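Local coordinates for protein AbyA5 (Verrucosispora maris, PDB 4YWF) that catalyses acetate elimination in spirotetronate biosynthesis as an esterase-like lyase of the alpha/beta hydrolase superfamily, at residues V128-A133 against V180-L185. The protein carries 4 engineered substitutions. Residues are numbered along the deposited sequence; the frame is centred on the assembly and turned at random.
Sequences VVRAWA and VGENEL
Glu184 grips Val128 at both of its backbone polar atoms. Glu184 N reaches Val128 O at 2.9 Å in a nearly straight bond. The extended Glu184 chain, its CG beside its own backbone N (chi1 -80°), runs alongside Val128 and brings Glu184 OE1 to Val128 N at 3.2 Å, the donor lying 52° above the carboxylate plane. Val128 CB rests on that same OE1. One residue on, Val129 CG2 meets both Leu185 CD1, at 3.5 Å, and Asn183 OD1, at 3.8 Å, while CG1 lies over toward Asn183 ND2. That amide is held at both ends: Asn183 OD1 accepts from Leu185 N at 3.0 Å in the carbonyl plane, closing an Asx turn, and ND2 bonds to Glu176 O. Arg130 and Glu182 meet at a slant, guanidinium and carboxylate planes 74° apart. The carboxylate sits against Arg130 CD, with Glu182 OE2 3.3 Å from Arg130 NH1 in a salt bridge whose hydrogen bond is weak. Each has a further charged partner, Glu121 for Arg130 and Lys155 for Glu182. With an alanine in place of Arg130, the Glu121 carboxylate would probably lose this mate and the Glu182 carboxylate the CD it packs on. Glu182 sits in a type II' turn from Val180 to Asn183; this loop, following strand 171-174, packs on antiparallel strand 127-134 of the mixed central sheet of an alpha/beta hydrolase fold.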
# COMPACT_ATOMS: atom_id res chain seq x y z
N VAL A 128 13.98 -5.45 -9.63
CA VAL A 128 12.89 -5.17 -10.52
C VAL A 128 11.66 -4.70 -9.74
O VAL A 128 11.40 -5.21 -8.70
CB VAL A 128 12.56 -6.39 -11.38
CG1 VAL A 128 11.17 -6.25 -12.05
CG2 VAL A 128 13.66 -6.58 -12.42
N VAL A 129 10.92 -3.71 -10.24
CA VAL A 129 9.62 -3.29 -9.64
C VAL A 129 8.55 -3.42 -10.70
O VAL A 129 8.71 -2.83 -11.77
CB VAL A 129 9.68 -1.78 -9.20
CG1 VAL A 129 8.37 -1.32 -8.61
CG2 VAL A 129 10.79 -1.58 -8.20
N ARG A 130 7.48 -4.18 -10.45
CA ARG A 130 6.31 -4.23 -11.35
C ARG A 130 5.14 -3.39 -10.85
O ARG A 130 4.97 -3.18 -9.64
CB ARG A 130 5.84 -5.69 -11.60
CG ARG A 130 6.77 -6.45 -12.51
CD ARG A 130 6.62 -7.96 -12.42
NE ARG A 130 7.00 -8.59 -13.69
CZ ARG A 130 6.22 -9.38 -14.43
NH1 ARG A 130 5.00 -9.72 -14.02
NH2 ARG A 130 6.67 -9.86 -15.58
N ALA A 131 4.30 -2.95 -11.79
CA ALA A 131 3.16 -2.08 -11.50
C ALA A 131 2.06 -2.38 -12.49
O ALA A 131 2.33 -2.93 -13.58
CB ALA A 131 3.62 -0.62 -11.54
N TRP A 132 0.84 -2.05 -12.14
CA TRP A 132 -0.29 -2.13 -13.05
C TRP A 132 -0.80 -0.73 -13.26
O TRP A 132 -0.81 0.05 -12.30
CB TRP A 132 -1.42 -2.98 -12.47
CG TRP A 132 -1.09 -4.39 -12.35
CD1 TRP A 132 -0.84 -5.09 -11.19
CD2 TRP A 132 -0.95 -5.33 -13.43
NE1 TRP A 132 -0.56 -6.43 -11.49
CE2 TRP A 132 -0.62 -6.59 -12.86
CE3 TRP A 132 -1.13 -5.24 -14.82
CZ2 TRP A 132 -0.41 -7.72 -13.63
CZ3 TRP A 132 -0.96 -6.41 -15.58
CH2 TRP A 132 -0.62 -7.61 -14.99
N ALA A 133 -1.20 -0.39 -14.48
CA ALA A 133 -1.64 0.97 -14.77
C ALA A 133 -2.83 1.01 -15.71
O ALA A 133 -3.07 0.06 -16.45
CB ALA A 133 -0.50 1.75 -15.37
N VAL A 180 7.62 -6.31 -1.07
CA VAL A 180 6.29 -6.79 -1.05
C VAL A 180 5.98 -7.29 -2.46
O VAL A 180 6.35 -6.63 -3.44
CB VAL A 180 5.30 -5.67 -0.64
CG1 VAL A 180 3.87 -6.09 -0.74
CG2 VAL A 180 5.59 -5.18 0.78
N GLY A 181 5.35 -8.49 -2.55
CA GLY A 181 4.90 -9.03 -3.81
C GLY A 181 6.07 -9.23 -4.75
O GLY A 181 7.05 -9.92 -4.40
N GLU A 182 6.02 -8.56 -5.91
CA GLU A 182 7.01 -8.70 -6.91
C GLU A 182 8.06 -7.59 -6.82
O GLU A 182 8.98 -7.55 -7.66
CB GLU A 182 6.40 -8.68 -8.31
CG GLU A 182 5.27 -9.66 -8.57
CD GLU A 182 4.86 -9.58 -10.02
OE1 GLU A 182 4.06 -8.66 -10.39
OE2 GLU A 182 5.35 -10.45 -10.80
N ASN A 183 7.92 -6.65 -5.87
CA ASN A 183 8.84 -5.56 -5.81
C ASN A 183 10.10 -6.08 -5.14
O ASN A 183 10.08 -6.47 -3.98
CB ASN A 183 8.22 -4.39 -5.04
CG ASN A 183 9.17 -3.19 -4.85
OD1 ASN A 183 10.41 -3.33 -4.83
ND2 ASN A 183 8.61 -2.04 -4.67
N GLU A 184 11.20 -6.13 -5.91
CA GLU A 184 12.42 -6.79 -5.48
C GLU A 184 13.34 -5.98 -4.56
O GLU A 184 14.32 -6.52 -4.03
CB GLU A 184 13.21 -7.29 -6.74
CG GLU A 184 12.58 -8.62 -7.23
CD GLU A 184 13.16 -9.16 -8.55
OE1 GLU A 184 14.17 -8.63 -9.02
OE2 GLU A 184 12.54 -10.08 -9.13
N LEU A 185 13.06 -4.71 -4.38
CA LEU A 185 13.96 -3.82 -3.67
C LEU A 185 14.01 -4.09 -2.16
O LEU A 185 13.10 -4.67 -1.56
CB LEU A 185 13.53 -2.38 -3.88
CG LEU A 185 13.45 -1.82 -5.30
CD1 LEU A 185 12.53 -0.62 -5.30
CD2 LEU A 185 14.82 -1.46 -5.88